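Local coordinates for protein (hdlp (histone deacetylase-like protein)) (Aquifex aeolicus, PDB 1C3P) that probably acts as a zinc-dependent deacetylase of the histone deacetylase family, and is also linked to acetoin breakdown, at residues 6-10 with 29-35; 14-18 with 96-102; 47-52 with 107-112; 151-155 with 179-185; 318-322 with 347-352. All coordinates share one frame. Residue numbers count along the deposited sequence, not the author numbering.

Contact 1: residues 6-10 with 29-35; sequences LIGTL and SLLLRFK. Unlike the reference sequence in segment 29-35: Lys-35 (reference Leu).
Residues 6-8 form the end of an extended strand, which stays open through Thr-9 (phi/psi -165/151) before the backbone bends at Leu-10 (-75/-11). Residues 29-35 are regular alpha-helix, with Arg-33 N bonded to Ser-29 O at 3.0 Å and Lys-35 N to Leu-31 O at 2.8 Å. The pair is the first strand and helix of a beta-alpha-beta crossover, which strand 46-48 completes beside 4-8. The axes of the two short segments approach to 9.8 Å, and their N-to-C directions diverge by 127° (signed crossing angle -127°). The backbones come nearest where the strand runs out, with CA of Leu-10 4.6 Å from CA of Ser-29.

Leu-32, an mt rotamer, points at the strand and is the central apolar knob. Its CD2 lies 3.9 Å from Leu-6 CD1, while its CD1 is 3.7 Å from Leu-10 CD2 and 3.4 Å from Thr-9 N. Gly-8 carries no side chain here; an ideal CB would sit a tight 3.4 Å from Leu-32 CD1. At the open edge Leu-10 (mm) bends back over the helix, CD1 3.6 Å from both Ser-29 O and Arg-33 CG. On the other flank Lys-35, where the reference sequence has Leu, folds its aliphatic part over Leu-6 and makes a cation-pi contact with Trp-310 of helix 299-314. Its CE reaches 3.2 Å from Leu-6 CD1.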
# COMPACT_ATOMS: atom_id res chain seq x y z
N LEU A 6 -7.36 14.25 1.83
CA LEU A 6 -6.44 13.49 1.00
C LEU A 6 -5.07 14.15 1.20
O LEU A 6 -4.94 15.36 1.03
CB LEU A 6 -6.85 13.56 -0.47
CG LEU A 6 -6.10 12.62 -1.42
CD1 LEU A 6 -6.52 12.94 -2.84
CD2 LEU A 6 -4.60 12.79 -1.30
N ILE A 7 -4.06 13.38 1.59
CA ILE A 7 -2.73 13.95 1.81
C ILE A 7 -1.91 13.73 0.55
O ILE A 7 -1.75 12.60 0.10
CB ILE A 7 -2.00 13.27 2.98
CG1 ILE A 7 -2.95 13.18 4.17
CG2 ILE A 7 -0.79 14.11 3.40
CD1 ILE A 7 -2.30 12.66 5.39
N GLY A 8 -1.41 14.81 -0.04
CA GLY A 8 -0.61 14.67 -1.24
C GLY A 8 0.02 15.95 -1.74
O GLY A 8 -0.15 17.03 -1.16
N THR A 9 0.77 15.83 -2.84
CA THR A 9 1.42 16.95 -3.48
C THR A 9 1.87 16.51 -4.87
O THR A 9 2.15 15.33 -5.09
CB THR A 9 2.68 17.41 -2.73
OG1 THR A 9 3.39 18.36 -3.55
CG2 THR A 9 3.60 16.24 -2.44
N LEU A 10 1.93 17.45 -5.81
CA LEU A 10 2.37 17.09 -7.15
C LEU A 10 3.89 16.89 -7.20
O LEU A 10 4.42 16.38 -8.19
CB LEU A 10 1.97 18.17 -8.17
CG LEU A 10 0.49 18.30 -8.56
CD1 LEU A 10 0.00 16.97 -9.10
CD2 LEU A 10 -0.33 18.70 -7.36
N SER A 29 0.99 11.80 -7.85
CA SER A 29 0.82 13.04 -8.60
C SER A 29 -0.20 12.77 -9.70
O SER A 29 -1.01 13.63 -10.05
CB SER A 29 2.15 13.53 -9.22
OG SER A 29 2.61 12.65 -10.25
N LEU A 30 -0.18 11.55 -10.22
CA LEU A 30 -1.13 11.23 -11.27
C LEU A 30 -2.53 11.17 -10.68
O LEU A 30 -3.47 11.61 -11.31
CB LEU A 30 -0.78 9.90 -11.94
CG LEU A 30 -1.66 9.42 -13.12
CD1 LEU A 30 -3.04 9.08 -12.63
CD2 LEU A 30 -1.73 10.51 -14.19
N LEU A 31 -2.66 10.63 -9.46
CA LEU A 31 -3.97 10.54 -8.81
C LEU A 31 -4.53 11.95 -8.62
O LEU A 31 -5.69 12.21 -8.92
CB LEU A 31 -3.87 9.88 -7.43
CG LEU A 31 -5.01 9.01 -6.85
CD1 LEU A 31 -5.03 9.14 -5.31
CD2 LEU A 31 -6.34 9.43 -7.39
N LEU A 32 -3.70 12.85 -8.12
CA LEU A 32 -4.13 14.21 -7.89
C LEU A 32 -4.59 14.86 -9.18
O LEU A 32 -5.66 15.47 -9.20
CB LEU A 32 -3.01 15.05 -7.26
CG LEU A 32 -2.65 14.81 -5.79
CD1 LEU A 32 -1.58 15.80 -5.34
CD2 LEU A 32 -3.89 14.99 -4.93
N ARG A 33 -3.80 14.74 -10.24
CA ARG A 33 -4.18 15.34 -11.52
C ARG A 33 -5.44 14.69 -12.07
O ARG A 33 -6.26 15.35 -12.69
CB ARG A 33 -3.03 15.23 -12.53
CG ARG A 33 -1.81 16.08 -12.14
CD ARG A 33 -0.83 16.26 -13.30
NE ARG A 33 -0.27 14.99 -13.76
CZ ARG A 33 0.62 14.88 -14.74
NH1 ARG A 33 1.06 15.96 -15.36
NH2 ARG A 33 1.08 13.68 -15.09
N PHE A 34 -5.59 13.39 -11.82
CA PHE A 34 -6.75 12.66 -12.30
C PHE A 34 -8.01 13.08 -11.55
O PHE A 34 -9.05 13.36 -12.16
CB PHE A 34 -6.52 11.15 -12.12
CG PHE A 34 -7.58 10.31 -12.75
CD1 PHE A 34 -7.63 10.17 -14.13
CD2 PHE A 34 -8.55 9.68 -11.97
CE1 PHE A 34 -8.64 9.40 -14.74
CE2 PHE A 34 -9.56 8.91 -12.55
CZ PHE A 34 -9.61 8.77 -13.94
N LYS A 35 -7.96 13.15 -10.22
CA LYS A 35 -9.18 13.55 -9.55
C LYS A 35 -9.56 14.98 -9.88
O LYS A 35 -10.73 15.33 -9.87
CB LYS A 35 -9.08 13.35 -8.05
CG LYS A 35 -9.23 11.89 -7.66
CD LYS A 35 -9.11 11.72 -6.17
CE LYS A 35 -7.74 12.14 -5.70
NZ LYS A 35 -7.42 13.56 -5.98

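Contact 2: residues 14-18 with 96-102; sequences KYRYP and SYAMFTG
A capping box starts helix 98-118 here, and the irregular segment 14-18, from the loop between strand 4-8 and helix 28-37, lies against that helix start. Ser-96 is extended (-170/172); its OG accepts from Ala-98 N at 3.0 Å, and its own N makes a weak bond to Met-99 SD at 3.6 Å. The first turn is wide, of pi type, closed by Gly-102 N to Tyr-97 O at 3.1 Å. Backbones meet most closely at CA of Tyr-15 and CA of Ala-98, 4.6 Å apart.

The main bump is Tyr-15 (chi1 m), which enters a hollow between Tyr-97, Ala-98, Thr-101 and Gly-102. Thr-101 CG2 covers one face of its ring in a CH-pi contact, 3.9 Å from the centroid and 23° off the normal, while Thr-101 OG1 bonds to Glu-73. Tyr-15 CD2 touches Tyr-97 CB at 3.9 Å. The floor is Gly-102, whose CA is 3.7 Å from Tyr-15 CD1; an ideal CB there would come to 3.0 Å from Tyr-15 CB. In return Ala-98 CB is a small knob held between Tyr-15 O at 3.2 Å and Tyr-17 CE1 at 3.6 Å. Tyr-17 leaves the backbone away from the helix and swings its ring back, its OH bonded to Phe-141 O. The loop passes on at Pro-18, with CD 4.3 Å from Ser-96 CB.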
# COMPACT_ATOMS: atom_id res chain seq x y z
N LYS A 14 8.50 14.61 -9.21
CA LYS A 14 9.92 14.88 -9.44
C LYS A 14 10.86 13.90 -8.76
O LYS A 14 12.09 14.04 -8.86
CB LYS A 14 10.27 16.31 -8.98
CG LYS A 14 9.87 17.41 -9.96
CD LYS A 14 10.65 17.36 -11.30
CE LYS A 14 12.14 17.67 -11.16
NZ LYS A 14 12.91 16.69 -10.35
N TYR A 15 10.31 12.91 -8.06
CA TYR A 15 11.11 11.90 -7.36
C TYR A 15 10.68 10.52 -7.85
O TYR A 15 10.29 9.66 -7.05
CB TYR A 15 10.89 12.00 -5.84
CG TYR A 15 11.04 13.41 -5.34
CD1 TYR A 15 10.10 13.95 -4.45
CD2 TYR A 15 12.06 14.24 -5.81
CE1 TYR A 15 10.18 15.29 -4.05
CE2 TYR A 15 12.14 15.57 -5.42
CZ TYR A 15 11.20 16.09 -4.54
OH TYR A 15 11.25 17.42 -4.18
N ARG A 16 10.75 10.32 -9.16
CA ARG A 16 10.36 9.05 -9.78
C ARG A 16 11.55 8.10 -9.74
O ARG A 16 12.70 8.52 -9.66
CB ARG A 16 9.99 9.27 -11.25
CG ARG A 16 9.00 10.38 -11.53
CD ARG A 16 7.57 10.03 -11.15
NE ARG A 16 6.65 11.07 -11.61
CZ ARG A 16 6.52 11.45 -12.88
NH1 ARG A 16 7.24 10.87 -13.83
NH2 ARG A 16 5.67 12.42 -13.20
N TYR A 17 11.27 6.80 -9.80
CA TYR A 17 12.36 5.84 -9.83
C TYR A 17 12.96 5.88 -11.23
O TYR A 17 12.35 6.39 -12.17
CB TYR A 17 11.85 4.43 -9.50
CG TYR A 17 11.57 4.23 -8.02
CD1 TYR A 17 10.69 5.07 -7.33
CD2 TYR A 17 12.17 3.18 -7.31
CE1 TYR A 17 10.42 4.88 -5.98
CE2 TYR A 17 11.91 2.98 -5.96
CZ TYR A 17 11.03 3.83 -5.30
OH TYR A 17 10.75 3.63 -3.97
N PRO A 18 14.17 5.36 -11.38
CA PRO A 18 14.79 5.40 -12.69
C PRO A 18 14.22 4.50 -13.77
O PRO A 18 13.33 3.67 -13.55
CB PRO A 18 16.24 5.03 -12.38
CG PRO A 18 16.04 3.97 -11.32
CD PRO A 18 15.09 4.73 -10.41
N SER A 96 18.48 7.30 -6.13
CA SER A 96 17.62 8.28 -6.82
C SER A 96 17.06 9.25 -5.77
O SER A 96 17.23 9.03 -4.57
CB SER A 96 16.44 7.61 -7.53
OG SER A 96 15.35 7.42 -6.64
N TYR A 97 16.39 10.32 -6.21
CA TYR A 97 15.83 11.23 -5.21
C TYR A 97 14.55 10.71 -4.57
O TYR A 97 13.95 11.36 -3.71
CB TYR A 97 15.65 12.64 -5.78
CG TYR A 97 16.99 13.33 -5.99
CD1 TYR A 97 17.70 13.19 -7.18
CD2 TYR A 97 17.57 14.06 -4.95
CE1 TYR A 97 18.97 13.77 -7.33
CE2 TYR A 97 18.84 14.63 -5.09
CZ TYR A 97 19.53 14.49 -6.28
OH TYR A 97 20.78 15.06 -6.41
N ALA A 98 14.12 9.52 -4.96
CA ALA A 98 12.96 8.94 -4.32
C ALA A 98 13.47 8.24 -3.07
O ALA A 98 12.73 8.05 -2.12
CB ALA A 98 12.29 7.91 -5.23
N MET A 99 14.76 7.90 -3.05
CA MET A 99 15.28 7.12 -1.92
C MET A 99 15.19 7.78 -0.56
O MET A 99 15.03 7.10 0.45
CB MET A 99 16.73 6.68 -2.19
CG MET A 99 17.78 7.70 -1.84
SD MET A 99 19.33 7.21 -2.65
CE MET A 99 19.64 5.60 -1.85
N PHE A 100 15.30 9.10 -0.51
CA PHE A 100 15.15 9.76 0.79
C PHE A 100 14.14 10.90 0.75
O PHE A 100 13.24 10.97 1.57
CB PHE A 100 16.47 10.30 1.32
CG PHE A 100 16.33 10.92 2.68
CD1 PHE A 100 16.19 10.11 3.80
CD2 PHE A 100 16.23 12.31 2.82
CE1 PHE A 100 15.95 10.68 5.06
CE2 PHE A 100 15.99 12.88 4.07
CZ PHE A 100 15.84 12.06 5.19
N THR A 101 14.27 11.81 -0.21
CA THR A 101 13.34 12.94 -0.27
C THR A 101 11.91 12.47 -0.54
O THR A 101 11.00 12.80 0.21
CB THR A 101 13.79 13.95 -1.33
OG1 THR A 101 15.08 14.45 -0.97
CG2 THR A 101 12.83 15.12 -1.41
N GLY A 102 11.72 11.71 -1.62
CA GLY A 102 10.39 11.21 -1.95
C GLY A 102 9.89 10.28 -0.84
O GLY A 102 8.74 10.36 -0.43

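Contact 3: residues 47-52 with 107-112; sequences IKSRPA and TGSTVQ
Segment 47-52 leaves its strand in extended conformation and crosses alpha-helical residues 107-112, with CA of Ala-52 only 3.7 Å from CA of Gly-108 and CA of Ser-49 5.2 Å from CA of Ser-109. Along the helix, Thr-107 CG2 meets Ala-52 CB at 3.8 Å. Gly-108 permits the close crossing: its CA makes a CA-H...O contact to Arg-50 O at 3.3 Å, and an ideal CB would clash with that oxygen at 2.0 Å. Ser-109 OG and Ser-49 OG approach to 2.7 Å in a hydroxyl cluster with Tyr-12 OH. Val-111 CG1 lies 3.3 Å from Arg-50 NH2, which salt-bridges Glu-56 and Glu-115; the guanidinium has Gly-108 O over one face, and its NH1 donates to Pro-51 O at 3.0 Å. Gln-112 (chi1 m, chi2 t) packs broadly on Arg-50, Gln-112 CD lying 3.6 Å from Arg-50 CG. Helix 98-118 thus packs against the exit of edge strand 46-48 in the parallel-sheet alpha/beta fold of the arginase/deacetylase clan.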
# COMPACT_ATOMS: atom_id res chain seq x y z
N ILE A 47 -4.47 18.13 1.82
CA ILE A 47 -3.46 18.58 2.77
C ILE A 47 -2.12 18.35 2.08
O ILE A 47 -1.86 17.24 1.61
CB ILE A 47 -3.51 17.77 4.10
CG1 ILE A 47 -4.80 18.11 4.86
CG2 ILE A 47 -2.30 18.09 4.97
CD1 ILE A 47 -4.88 19.54 5.35
N LYS A 48 -1.29 19.39 2.00
CA LYS A 48 0.01 19.26 1.34
C LYS A 48 0.94 18.39 2.18
O LYS A 48 1.12 18.64 3.37
CB LYS A 48 0.66 20.63 1.12
CG LYS A 48 2.02 20.56 0.43
CD LYS A 48 2.63 21.95 0.25
CE LYS A 48 3.97 21.88 -0.46
NZ LYS A 48 3.85 21.28 -1.82
N SER A 49 1.54 17.40 1.55
CA SER A 49 2.48 16.50 2.23
C SER A 49 3.68 17.25 2.78
O SER A 49 4.18 18.20 2.16
CB SER A 49 3.01 15.45 1.25
OG SER A 49 1.97 14.68 0.63
N ARG A 50 4.15 16.81 3.94
CA ARG A 50 5.34 17.39 4.57
C ARG A 50 6.33 16.25 4.79
O ARG A 50 5.95 15.08 4.88
CB ARG A 50 5.01 17.99 5.94
CG ARG A 50 4.71 16.97 7.06
CD ARG A 50 4.55 17.68 8.38
NE ARG A 50 4.09 16.83 9.48
CZ ARG A 50 4.78 15.83 10.02
NH1 ARG A 50 6.00 15.52 9.59
NH2 ARG A 50 4.25 15.15 11.03
N PRO A 51 7.63 16.56 4.84
CA PRO A 51 8.62 15.51 5.08
C PRO A 51 8.50 14.98 6.50
O PRO A 51 8.08 15.72 7.41
CB PRO A 51 9.95 16.26 4.90
CG PRO A 51 9.58 17.38 3.94
CD PRO A 51 8.30 17.85 4.59
N ALA A 52 8.83 13.70 6.71
CA ALA A 52 8.86 13.13 8.04
C ALA A 52 10.09 13.78 8.69
O ALA A 52 11.09 14.02 8.01
CB ALA A 52 9.06 11.62 7.96
N THR A 107 6.33 9.32 3.90
CA THR A 107 6.27 8.94 5.32
C THR A 107 5.70 10.06 6.18
O THR A 107 4.90 9.81 7.09
CB THR A 107 7.66 8.51 5.79
OG1 THR A 107 8.08 7.39 4.99
CG2 THR A 107 7.67 8.13 7.29
N GLY A 108 6.10 11.29 5.90
CA GLY A 108 5.54 12.39 6.66
C GLY A 108 4.03 12.41 6.39
O GLY A 108 3.25 12.75 7.28
N SER A 109 3.63 12.04 5.17
CA SER A 109 2.21 12.03 4.80
C SER A 109 1.42 10.98 5.60
O SER A 109 0.20 11.12 5.83
CB SER A 109 2.06 11.79 3.29
OG SER A 109 2.64 12.85 2.56
N THR A 110 2.10 9.92 6.01
CA THR A 110 1.45 8.90 6.82
C THR A 110 1.27 9.42 8.23
O THR A 110 0.25 9.15 8.85
CB THR A 110 2.25 7.60 6.82
OG1 THR A 110 2.02 6.94 5.56
CG2 THR A 110 1.85 6.69 8.00
N VAL A 111 2.25 10.19 8.73
CA VAL A 111 2.09 10.75 10.06
C VAL A 111 0.94 11.76 9.99
O VAL A 111 0.10 11.84 10.90
CB VAL A 111 3.39 11.44 10.56
CG1 VAL A 111 3.12 12.12 11.89
CG2 VAL A 111 4.50 10.41 10.74
N GLN A 112 0.87 12.53 8.91
CA GLN A 112 -0.21 13.50 8.75
C GLN A 112 -1.55 12.78 8.71
O GLN A 112 -2.53 13.24 9.28
CB GLN A 112 -0.02 14.31 7.47
CG GLN A 112 1.24 15.15 7.47
CD GLN A 112 1.42 15.91 6.19
OE1 GLN A 112 0.97 17.06 6.05
NE2 GLN A 112 2.07 15.27 5.22

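Contact 4: residues 151-155 with 179-185; sequences IEYLR and FYDTDQV
Arg-155, Phe-179 and Ile-151 carry most of this contact between one alpha-helical turn, 151-155, and the connection 179-185. Arg-155 (chi1 m, chi2 t, chi3 p) spans the gap between backbones, whose nearest CA atoms, Ile-151 with Val-185, are 8.1 Å apart. Its NH2 donates to Gln-184 OE1 at 3.0 Å with a nearly straight 171° angle, and Val-185 CG2 lies over one face of the guanidinium; within the helix, NH1 forms a salt bridge with Glu-152 OE1 at 3.0 Å, its hydrogen bond weak (132°). Phe-179 (chi1 m) offers its ring edge to that charged pair: CE2 is 3.4 Å from Glu-152 OE1 and 3.9 Å from Arg-155 NH1. Ile-151 CG2 fills the apolar corner, 3.5 Å from Phe-179 CZ and 3.7 Å from Val-185 CG2. The connection is shaped by a type I turn from Phe-179 to Thr-182 and an ST turn, Gln-184 N to Thr-182 OG1 at 2.9 Å. It is the helix-to-strand link of the beta-alpha-beta unit 162-166, 173-179, 185-192, held against neighbouring helix 146-156.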
# COMPACT_ATOMS: atom_id res chain seq x y z
N ILE A 151 2.96 3.15 13.01
CA ILE A 151 2.54 2.31 14.13
C ILE A 151 3.34 2.66 15.39
O ILE A 151 2.78 2.71 16.48
CB ILE A 151 2.68 0.82 13.77
CG1 ILE A 151 1.62 0.45 12.72
CG2 ILE A 151 2.56 -0.06 15.03
CD1 ILE A 151 1.84 -0.92 12.09
N GLU A 152 4.63 2.92 15.24
CA GLU A 152 5.45 3.29 16.39
C GLU A 152 5.04 4.67 16.86
O GLU A 152 5.12 4.99 18.05
CB GLU A 152 6.94 3.28 16.02
CG GLU A 152 7.48 1.87 15.85
CD GLU A 152 7.52 1.10 17.15
OE1 GLU A 152 7.78 -0.11 17.10
OE2 GLU A 152 7.30 1.70 18.23
N TYR A 153 4.57 5.49 15.93
CA TYR A 153 4.11 6.83 16.30
C TYR A 153 2.92 6.64 17.25
O TYR A 153 2.81 7.30 18.28
CB TYR A 153 3.68 7.60 15.03
CG TYR A 153 3.04 8.93 15.30
CD1 TYR A 153 3.80 10.10 15.48
CD2 TYR A 153 1.65 9.03 15.41
CE1 TYR A 153 3.17 11.33 15.74
CE2 TYR A 153 1.03 10.24 15.67
CZ TYR A 153 1.78 11.38 15.83
OH TYR A 153 1.09 12.55 16.06
N LEU A 154 2.02 5.73 16.90
CA LEU A 154 0.84 5.46 17.72
C LEU A 154 1.24 4.83 19.07
O LEU A 154 0.66 5.16 20.12
CB LEU A 154 -0.13 4.55 16.96
CG LEU A 154 -0.90 5.22 15.81
CD1 LEU A 154 -1.56 4.17 14.90
CD2 LEU A 154 -1.97 6.18 16.41
N ARG A 155 2.20 3.91 19.06
CA ARG A 155 2.63 3.30 20.32
C ARG A 155 3.15 4.39 21.26
O ARG A 155 2.85 4.37 22.46
CB ARG A 155 3.72 2.24 20.08
CG ARG A 155 3.22 1.07 19.20
CD ARG A 155 4.31 0.05 18.89
NE ARG A 155 4.48 -0.91 19.97
CZ ARG A 155 5.43 -1.85 19.99
NH1 ARG A 155 6.30 -1.94 18.99
NH2 ARG A 155 5.47 -2.71 21.00
N PHE A 179 7.05 -6.02 13.86
CA PHE A 179 6.17 -6.30 14.99
C PHE A 179 5.97 -7.77 15.28
O PHE A 179 5.05 -8.14 16.01
CB PHE A 179 4.83 -5.64 14.72
CG PHE A 179 4.96 -4.19 14.43
CD1 PHE A 179 4.84 -3.70 13.13
CD2 PHE A 179 5.34 -3.31 15.45
CE1 PHE A 179 5.10 -2.35 12.84
CE2 PHE A 179 5.60 -1.96 15.17
CZ PHE A 179 5.48 -1.48 13.86
N TYR A 180 6.87 -8.58 14.74
CA TYR A 180 6.79 -10.02 14.88
C TYR A 180 6.83 -10.47 16.33
O TYR A 180 6.19 -11.46 16.71
CB TYR A 180 7.95 -10.66 14.12
CG TYR A 180 7.61 -12.03 13.62
CD1 TYR A 180 8.39 -13.13 13.95
CD2 TYR A 180 6.51 -12.22 12.76
CE1 TYR A 180 8.10 -14.38 13.45
CE2 TYR A 180 6.21 -13.47 12.26
CZ TYR A 180 7.01 -14.55 12.61
OH TYR A 180 6.74 -15.79 12.11
N ASP A 181 7.60 -9.73 17.12
CA ASP A 181 7.85 -9.96 18.54
C ASP A 181 6.86 -9.41 19.57
O ASP A 181 6.96 -9.71 20.77
CB ASP A 181 9.27 -9.44 18.83
CG ASP A 181 9.41 -8.81 20.19
OD1 ASP A 181 8.68 -7.84 20.48
OD2 ASP A 181 10.27 -9.28 20.97
N THR A 182 5.88 -8.62 19.15
CA THR A 182 4.96 -8.04 20.12
C THR A 182 3.50 -8.39 19.95
O THR A 182 3.03 -8.65 18.85
CB THR A 182 5.09 -6.49 20.15
OG1 THR A 182 4.16 -5.95 21.09
CG2 THR A 182 4.80 -5.88 18.78
N ASP A 183 2.77 -8.35 21.05
CA ASP A 183 1.34 -8.64 21.03
C ASP A 183 0.57 -7.32 21.05
O ASP A 183 -0.66 -7.31 21.14
CB ASP A 183 0.96 -9.51 22.24
CG ASP A 183 1.16 -8.80 23.56
OD1 ASP A 183 2.19 -8.12 23.73
OD2 ASP A 183 0.29 -8.94 24.45
N GLN A 184 1.28 -6.20 20.95
CA GLN A 184 0.63 -4.91 20.94
C GLN A 184 0.22 -4.53 19.52
O GLN A 184 -0.62 -3.65 19.31
CB GLN A 184 1.53 -3.83 21.52
CG GLN A 184 1.90 -4.07 22.97
CD GLN A 184 2.48 -2.85 23.64
OE1 GLN A 184 3.42 -2.24 23.13
NE2 GLN A 184 1.92 -2.48 24.78
N VAL A 185 0.84 -5.18 18.56
CA VAL A 185 0.50 -4.92 17.17
C VAL A 185 0.12 -6.25 16.55
O VAL A 185 0.74 -7.27 16.84
CB VAL A 185 1.71 -4.31 16.41
CG1 VAL A 185 1.30 -3.96 14.97
CG2 VAL A 185 2.20 -3.07 17.16

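Contact 5: residues 318-322 with 347-352; sequences VPEKL and MLETLK
Leu-351 (tt) is the apolar centre where two loops meet at the periphery of the alpha/beta deacetylase fold, one following helix 299-314 and the other following helix 324-332. Its CD1 is 3.5 Å from both Val-318 CG1 and Pro-319 CG, and its CG is 4.2 Å from Leu-322 CD2. The side chain is thus enclosed from three positions of the first loop, and Leu-308 of helix 299-314 also touches it. Leu-322 (mt) continues along the second loop, lying against backbone carbonyls of the 3-10 residues 347-348: CB is 3.8 Å from Leu-348 O and CD1 4.2 Å from Met-347 O.

Around the apolar patch the backbones run in opposite directions, nearest at Lys-321 CA and Thr-350 CA, 4.3 Å apart. One main-chain bond ties them, Leu-351 N to Glu-320 O at 3.2 Å and 160°. Thr-350, fully extended (-163/154), crowds the same acceptor: its CA lies 3.4 Å away in a CA-H...O contact and its CG2 only 2.9 Å from Glu-320 O. Carbonyls of Leu-322 and Leu-348 both accept from Lys-327 NZ, joining the loops a second time, while Thr-350 O receives Arg-304 NH1. At the solvent edge the CA-to-CB bonds of Glu-320, Lys-321 and Glu-349 point away from the opposite segment. There Thr-350 OG1 donates to Glu-349 O at 2.6 Å.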
# COMPACT_ATOMS: atom_id res chain seq x y z
N VAL A 318 -19.94 7.93 -7.89
CA VAL A 318 -18.89 7.58 -8.83
C VAL A 318 -19.42 7.76 -10.24
O VAL A 318 -20.39 7.12 -10.61
CB VAL A 318 -18.46 6.11 -8.66
CG1 VAL A 318 -17.32 5.80 -9.61
CG2 VAL A 318 -18.05 5.85 -7.22
N PRO A 319 -18.80 8.65 -11.03
CA PRO A 319 -19.29 8.83 -12.40
C PRO A 319 -19.11 7.51 -13.14
O PRO A 319 -18.16 6.77 -12.86
CB PRO A 319 -18.39 9.94 -12.94
CG PRO A 319 -17.10 9.69 -12.19
CD PRO A 319 -17.67 9.55 -10.79
N GLU A 320 -19.98 7.18 -14.08
CA GLU A 320 -19.76 5.91 -14.73
C GLU A 320 -18.71 6.00 -15.83
O GLU A 320 -18.11 5.00 -16.19
CB GLU A 320 -21.07 5.34 -15.29
CG GLU A 320 -21.76 6.18 -16.32
CD GLU A 320 -22.98 5.48 -16.89
OE1 GLU A 320 -22.81 4.42 -17.52
OE2 GLU A 320 -24.10 5.99 -16.68
N LYS A 321 -18.45 7.21 -16.30
CA LYS A 321 -17.49 7.41 -17.38
C LYS A 321 -16.40 8.42 -17.02
O LYS A 321 -16.57 9.22 -16.11
CB LYS A 321 -18.24 7.94 -18.60
CG LYS A 321 -18.90 9.30 -18.31
CD LYS A 321 -19.93 9.22 -17.17
CE LYS A 321 -20.36 10.59 -16.68
NZ LYS A 321 -20.92 11.42 -17.79
N LEU A 322 -15.28 8.36 -17.74
CA LEU A 322 -14.20 9.33 -17.54
C LEU A 322 -14.51 10.48 -18.51
O LEU A 322 -15.03 10.23 -19.60
CB LEU A 322 -12.85 8.74 -17.90
CG LEU A 322 -12.34 7.57 -17.08
CD1 LEU A 322 -10.86 7.37 -17.43
CD2 LEU A 322 -12.50 7.85 -15.59
N MET A 347 -10.27 0.66 -20.51
CA MET A 347 -10.24 1.23 -19.16
C MET A 347 -10.55 2.71 -19.18
O MET A 347 -11.01 3.27 -18.17
CB MET A 347 -8.87 1.01 -18.52
CG MET A 347 -8.51 -0.45 -18.31
SD MET A 347 -6.82 -0.65 -17.63
CE MET A 347 -5.89 0.14 -18.75
N LEU A 348 -10.31 3.33 -20.33
CA LEU A 348 -10.54 4.77 -20.52
C LEU A 348 -12.02 5.05 -20.75
O LEU A 348 -12.46 6.20 -20.69
CB LEU A 348 -9.76 5.29 -21.73
CG LEU A 348 -8.25 5.10 -21.85
CD1 LEU A 348 -7.78 5.63 -23.21
CD2 LEU A 348 -7.52 5.80 -20.71
N GLU A 349 -12.79 4.00 -21.01
CA GLU A 349 -14.21 4.12 -21.30
C GLU A 349 -15.16 4.04 -20.10
O GLU A 349 -16.36 4.25 -20.25
CB GLU A 349 -14.60 3.05 -22.33
CG GLU A 349 -13.83 3.14 -23.63
CD GLU A 349 -13.99 4.48 -24.31
OE1 GLU A 349 -15.11 5.03 -24.27
OE2 GLU A 349 -13.01 4.99 -24.89
N THR A 350 -14.62 3.74 -18.93
CA THR A 350 -15.45 3.65 -17.73
C THR A 350 -14.56 3.73 -16.50
O THR A 350 -13.39 3.37 -16.55
CB THR A 350 -16.22 2.34 -17.67
OG1 THR A 350 -17.10 2.25 -18.79
CG2 THR A 350 -17.04 2.26 -16.39
N LEU A 351 -15.13 4.19 -15.40
CA LEU A 351 -14.36 4.30 -14.18
C LEU A 351 -14.35 2.95 -13.46
O LEU A 351 -13.30 2.49 -13.00
CB LEU A 351 -14.98 5.39 -13.29
CG LEU A 351 -14.06 5.97 -12.21
CD1 LEU A 351 -14.76 7.13 -11.52
CD2 LEU A 351 -13.68 4.90 -11.21
N LYS A 352 -15.51 2.31 -13.38
CA LYS A 352 -15.64 1.02 -12.71
C LYS A 352 -15.56 -0.12 -13.71
O LYS A 352 -16.18 -0.04 -14.77
CB LYS A 352 -16.99 0.95 -11.99
CG LYS A 352 -17.10 1.89 -10.80
CD LYS A 352 -18.54 2.11 -10.36
CE LYS A 352 -19.26 0.84 -9.97
NZ LYS A 352 -20.67 1.15 -9.55

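Contacts 1 and 3 meet in the parallel sheet, where Leu-6 O faces Ile-47 N at 2.9 Å and Gly-8 N faces Ile-47 O at 3.0 Å, probable hydrogen bonds. Ile-7, turned from helix 28-37, packs on helix 98-118 (Ile-7 CD1 to Ser-109 O 3.0 Å), so strand 4-8 is covered on both faces. Contacts 2 and 3 use that same helix, with centres 16 Å apart. Val-111 CG1 touches Tyr-153 CE1 at 3.9 Å, bringing in contact 4; Phe-34 CZ meets Leu-322 CD2 at 3.5 Å, bringing in contact 5. The centres of contacts 4 and 5 are about 40 Å apart. None contains the zinc ligands Asp-168, His-170 and Asp-258, which follow strands 162-166 and 250-254.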